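Local coordinates for RagB/SusD family nutrient uptake outer membrane protein (PDB 7KV2) that probably binds beta-glucans at the outer membrane of a gut Bacteroides, as a SusD-family surface glycan-binding protein serving nutrient uptake, at residues A[58-63]-A[286-292]; A[295-301]-A[393-398]. All coordinates share one frame; numbering follows the deposited sequence.

Interaction 1. Residues A[58-63]-A[286-292]; sequences HWPDWA and RDWGSPL
Arg286 reaches Asp61 and Trp62 with CG anti to the backbone N (chi1 -170°) and a chain extended from CG to NE, while Asp61 tucks its CG between its own backbone N and carbonyl carbon (chi1 63°), which brings its carboxylate over to the guanidinium. Their salt bridge is shortest from Arg286 NH1 to Asp61 OD2, at 3.0 Å. It is not a flat two-pronged pair: the carboxylate and guanidinium planes stand 67° apart, and NH2 meets Asp61 OD1 from above the carboxylate. Arg286 NH2 also donates to Trp62 O at 2.7 Å, and NE and NH2 bond weakly back to Pro291 O. Trp62 CB lies over one guanidinium face and a water is centred over the opposite one. This water donates to Pro291 O and is hydrogen-bonded to His58 ND1 at 2.7 Å; His58 NE2 pairs with Asp55. Asp61 OD2 has further partners in Thr297 OG1 and Ala298 N, so the buried ion pair is fixed from several sides.

Two tryptophans grip the other loop. Pro291 CB sits over one face of the Trp62 indole, 3.6 Å from CD1, and the indole's NE1 makes a weak bond in the ring plane to Asp287 O. Leu292 CD2 makes a CH-pi contact with the Trp59 five-membered ring, 3.9 Å from its centroid and almost straight above it. Trp59 NE1 bonds weakly to Leu292 O at 3.1 Å, and Trp59 packs also on Cys114 of helix 110-130. Trp59 to Trp62 form a type I beta turn, and its docking by a buried arginine-aspartate pair joins the N-terminal starch-binding-associated region to the SusD-family region.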
# COMPACT_ATOMS: atom_id res chain seq x y z
N HIS A 58 5.32 8.93 -3.79
CA HIS A 58 4.08 9.25 -4.53
C HIS A 58 4.27 9.01 -6.02
O HIS A 58 3.44 9.44 -6.75
CB HIS A 58 3.53 10.66 -4.25
CG HIS A 58 4.43 11.79 -4.65
ND1 HIS A 58 4.47 12.30 -5.94
CD2 HIS A 58 5.29 12.51 -3.93
CE1 HIS A 58 5.36 13.29 -5.97
NE2 HIS A 58 5.85 13.45 -4.75
N TRP A 59 5.29 8.27 -6.45
CA TRP A 59 5.55 8.02 -7.89
C TRP A 59 4.87 6.79 -8.49
O TRP A 59 4.45 6.89 -9.64
CB TRP A 59 7.07 7.90 -8.11
CG TRP A 59 7.80 9.20 -8.00
CD1 TRP A 59 7.29 10.42 -7.66
CD2 TRP A 59 9.22 9.40 -8.20
NE1 TRP A 59 8.29 11.36 -7.64
CE2 TRP A 59 9.48 10.76 -7.95
CE3 TRP A 59 10.27 8.55 -8.55
CZ2 TRP A 59 10.77 11.30 -8.07
CZ3 TRP A 59 11.54 9.09 -8.68
CH2 TRP A 59 11.78 10.45 -8.45
N PRO A 60 4.90 5.58 -7.86
CA PRO A 60 4.72 4.33 -8.58
C PRO A 60 3.37 4.13 -9.28
O PRO A 60 3.31 3.41 -10.29
CB PRO A 60 4.93 3.19 -7.57
CG PRO A 60 5.08 3.82 -6.25
CD PRO A 60 5.25 5.32 -6.46
N ASP A 61 2.34 4.84 -8.83
CA ASP A 61 1.02 4.79 -9.50
C ASP A 61 1.11 5.34 -10.95
O ASP A 61 0.29 4.93 -11.82
CB ASP A 61 -0.02 5.52 -8.65
CG ASP A 61 0.26 7.00 -8.47
OD1 ASP A 61 1.40 7.36 -8.06
OD2 ASP A 61 -0.70 7.78 -8.66
N TRP A 62 2.10 6.20 -11.25
CA TRP A 62 2.35 6.67 -12.64
C TRP A 62 3.76 7.25 -12.72
O TRP A 62 3.97 8.42 -12.31
CB TRP A 62 1.28 7.65 -13.10
CG TRP A 62 1.55 8.34 -14.40
CD1 TRP A 62 1.65 9.69 -14.58
CD2 TRP A 62 1.84 7.74 -15.67
NE1 TRP A 62 1.94 9.97 -15.88
CE2 TRP A 62 2.04 8.80 -16.58
CE3 TRP A 62 1.94 6.42 -16.14
CZ2 TRP A 62 2.37 8.59 -17.92
CZ3 TRP A 62 2.25 6.21 -17.47
CH2 TRP A 62 2.48 7.28 -18.34
N ALA A 63 4.70 6.44 -13.22
CA ALA A 63 6.12 6.84 -13.29
C ALA A 63 6.85 5.92 -14.28
O ALA A 63 6.49 4.72 -14.40
CB ALA A 63 6.73 6.75 -11.90
N ARG A 286 0.24 17.28 -12.10
CA ARG A 286 0.77 15.98 -12.57
C ARG A 286 0.17 15.74 -13.97
O ARG A 286 -1.02 16.11 -14.19
CB ARG A 286 0.49 14.84 -11.58
CG ARG A 286 1.22 13.55 -11.91
CD ARG A 286 0.80 12.39 -11.03
NE ARG A 286 1.79 11.31 -10.97
CZ ARG A 286 1.78 10.32 -10.07
NH1 ARG A 286 0.81 10.27 -9.17
NH2 ARG A 286 2.74 9.41 -10.06
N ASP A 287 0.96 15.19 -14.88
CA ASP A 287 0.61 15.11 -16.33
C ASP A 287 1.28 13.89 -16.95
O ASP A 287 2.23 13.33 -16.33
CB ASP A 287 1.04 16.37 -17.10
CG ASP A 287 0.08 16.78 -18.21
OD1 ASP A 287 -0.90 16.04 -18.47
OD2 ASP A 287 0.32 17.86 -18.79
N TRP A 288 0.85 13.53 -18.16
CA TRP A 288 1.42 12.41 -18.95
C TRP A 288 2.94 12.59 -19.02
O TRP A 288 3.67 11.61 -18.74
CB TRP A 288 0.78 12.38 -20.34
CG TRP A 288 -0.71 12.51 -20.23
CD1 TRP A 288 -1.48 13.59 -20.55
CD2 TRP A 288 -1.59 11.53 -19.63
NE1 TRP A 288 -2.79 13.33 -20.25
CE2 TRP A 288 -2.89 12.07 -19.69
CE3 TRP A 288 -1.41 10.24 -19.10
CZ2 TRP A 288 -4.01 11.37 -19.23
CZ3 TRP A 288 -2.51 9.56 -18.63
CH2 TRP A 288 -3.79 10.11 -18.70
N GLY A 289 3.35 13.82 -19.34
CA GLY A 289 4.76 14.25 -19.50
C GLY A 289 5.42 14.67 -18.20
O GLY A 289 6.65 14.74 -18.22
N SER A 290 4.66 14.90 -17.10
CA SER A 290 5.18 15.30 -15.76
C SER A 290 4.71 14.35 -14.66
O SER A 290 4.02 14.76 -13.72
CB SER A 290 4.77 16.73 -15.45
OG SER A 290 5.07 17.59 -16.54
N PRO A 291 5.07 13.04 -14.70
CA PRO A 291 4.58 12.08 -13.71
C PRO A 291 5.13 12.27 -12.28
O PRO A 291 4.57 11.71 -11.35
CB PRO A 291 5.04 10.71 -14.26
CG PRO A 291 6.26 11.05 -15.12
CD PRO A 291 5.94 12.42 -15.72
N LEU A 292 6.27 12.95 -12.11
CA LEU A 292 7.04 12.88 -10.84
C LEU A 292 6.66 14.03 -9.89
O LEU A 292 7.04 13.97 -8.70
CB LEU A 292 8.53 12.88 -11.19
CG LEU A 292 8.95 11.80 -12.19
CD1 LEU A 292 10.47 11.69 -12.24
CD2 LEU A 292 8.32 10.47 -11.81
O HOH W 1 3.73 12.17 -8.55

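Interaction 2. Residues A[295-301]-A[393-398]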
# COMPACT_ATOMS: atom_id res chain seq x y z
N GLY A 295 1.65 16.08 -7.11
CA GLY A 295 0.29 16.39 -7.58
C GLY A 295 -0.67 15.37 -7.02
O GLY A 295 -0.49 14.98 -5.81
N GLY A 296 -1.62 14.94 -7.85
CA GLY A 296 -2.58 13.88 -7.50
C GLY A 296 -2.13 12.48 -7.85
O GLY A 296 -0.96 12.28 -8.21
N THR A 297 -3.02 11.52 -7.65
CA THR A 297 -2.79 10.10 -7.92
C THR A 297 -3.61 9.70 -9.13
O THR A 297 -4.69 10.23 -9.36
CB THR A 297 -3.12 9.22 -6.70
OG1 THR A 297 -2.99 7.87 -7.07
CG2 THR A 297 -4.52 9.40 -6.15
N ALA A 298 -3.11 8.73 -9.87
CA ALA A 298 -3.83 8.11 -10.99
C ALA A 298 -4.77 7.02 -10.48
O ALA A 298 -5.57 6.54 -11.29
CB ALA A 298 -2.81 7.48 -11.93
N LEU A 299 -4.65 6.60 -9.21
CA LEU A 299 -5.30 5.32 -8.76
C LEU A 299 -6.79 5.32 -9.09
O LEU A 299 -7.28 4.35 -9.67
CB LEU A 299 -4.97 5.01 -7.30
CG LEU A 299 -5.69 3.82 -6.69
CD1 LEU A 299 -5.35 2.53 -7.41
CD2 LEU A 299 -5.42 3.65 -5.21
N PRO A 300 -7.57 6.37 -8.73
CA PRO A 300 -9.02 6.36 -9.00
C PRO A 300 -9.33 6.23 -10.49
O PRO A 300 -10.30 5.60 -10.81
CB PRO A 300 -9.51 7.67 -8.37
CG PRO A 300 -8.50 7.94 -7.29
CD PRO A 300 -7.19 7.53 -7.93
N THR A 301 -8.53 6.82 -11.37
CA THR A 301 -8.76 6.68 -12.84
C THR A 301 -8.60 5.20 -13.19
O THR A 301 -9.41 4.66 -13.98
CB THR A 301 -7.81 7.58 -13.65
OG1 THR A 301 -8.12 8.96 -13.39
CG2 THR A 301 -7.96 7.29 -15.13
N GLU A 393 -7.16 13.14 -15.09
CA GLU A 393 -7.01 11.68 -14.91
C GLU A 393 -5.90 11.37 -13.90
O GLU A 393 -5.94 10.30 -13.29
CB GLU A 393 -6.72 11.00 -16.26
CG GLU A 393 -7.80 11.26 -17.31
CD GLU A 393 -7.79 10.29 -18.49
OE1 GLU A 393 -6.67 9.83 -18.88
OE2 GLU A 393 -8.89 9.99 -19.01
N LEU A 394 -4.90 12.24 -13.77
CA LEU A 394 -3.71 11.94 -12.94
C LEU A 394 -3.73 12.76 -11.65
O LEU A 394 -2.73 12.68 -10.89
CB LEU A 394 -2.45 12.26 -13.76
CG LEU A 394 -2.30 11.45 -15.06
CD1 LEU A 394 -1.08 11.90 -15.86
CD2 LEU A 394 -2.20 9.96 -14.80
N ASN A 395 -4.78 13.53 -11.39
CA ASN A 395 -4.70 14.50 -10.26
C ASN A 395 -5.82 14.30 -9.25
O ASN A 395 -6.36 15.32 -8.81
CB ASN A 395 -4.63 15.96 -10.71
CG ASN A 395 -3.24 16.25 -11.21
OD1 ASN A 395 -2.27 16.18 -10.45
ND2 ASN A 395 -3.14 16.47 -12.52
N TRP A 396 -6.13 13.06 -8.88
CA TRP A 396 -7.08 12.81 -7.77
C TRP A 396 -6.39 13.14 -6.43
O TRP A 396 -5.21 12.92 -6.31
CB TRP A 396 -7.56 11.36 -7.81
CG TRP A 396 -8.35 11.09 -9.04
CD1 TRP A 396 -7.90 10.50 -10.19
CD2 TRP A 396 -9.72 11.46 -9.25
NE1 TRP A 396 -8.93 10.46 -11.09
CE2 TRP A 396 -10.04 11.07 -10.56
CE3 TRP A 396 -10.71 12.06 -8.46
CZ2 TRP A 396 -11.30 11.27 -11.10
CZ3 TRP A 396 -11.96 12.25 -9.00
CH2 TRP A 396 -12.25 11.87 -10.30
N ASN A 397 -7.16 13.64 -5.46
CA ASN A 397 -6.65 14.09 -4.14
C ASN A 397 -6.58 12.90 -3.15
O ASN A 397 -6.06 13.11 -2.05
CB ASN A 397 -7.52 15.23 -3.59
CG ASN A 397 -8.93 14.83 -3.21
OD1 ASN A 397 -9.23 13.65 -3.02
ND2 ASN A 397 -9.83 15.81 -3.09
N ASN A 398 -6.97 11.68 -3.52
CA ASN A 398 -7.03 10.56 -2.53
C ASN A 398 -5.64 10.20 -2.01
O ASN A 398 -4.83 9.55 -2.74
CB ASN A 398 -7.65 9.29 -3.12
CG ASN A 398 -9.01 9.52 -3.73
OD1 ASN A 398 -9.12 10.27 -4.72
ND2 ASN A 398 -10.02 8.90 -3.13
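Trp396 and Thr301 meet at the indole edge: NE1 donates in the ring plane to Thr301 OG1 at 2.9 Å, and this hydroxyl in turn donates to Glu393 O at 2.6 Å. Pro300 CB lies over one face of the same ring in a CH-pi contact, 3.7 Å from the five-membered ring centroid. Packing is tightest at Gly296, whose CA is 3.0 Å from Trp396 O. Beside it, Thr297 and Trp396 form a single antiparallel hydrogen-bonded bridge, and Asn395 OD1 accepts from Gly296 N on a lone pair, while its ND2 goes to Arg286 O. The looser margin is the side chain of partly exposed Glu393, whose CB is 3.8 Å from Thr301 OG1, while its carbonyl is held. Putting a leucine in place of Trp396 would probably leave Thr301 OG1 without its N-H donor and Pro300 without the flat face it packs on. Thr297 OG1, bonded also to Asp61 OD2, accepts from Leu299 N in a capping bond at the turn leading into the helix. Backbone pairing, this cap and a hydroxyl that accepts from the indole and donates to a carbonyl together imply a polar, directional join within a buried setting.

Both interactions are largely buried, and Arg286 and Asp61 tie them together, since each also bonds to residues of interaction 2. Interaction 1 brings together the two family regions, loop against loop; interaction 2 lies wholly within the SusD-family region. Both use an indole face, but the ion pair of interaction 1 gives way in interaction 2 to a backbone bridge with amide and hydroxyl bonds. Segments 286-292 and 295-301 lie on one passage that runs from strand 273-277 into helix 299-303, so that single passage contacts 58-63 first and 393-398 next. The more exposed margins also adjoin: Trp288 of interaction 1 packs against Glu393 of interaction 2, whereas the ion pair and the beta bridge are buried.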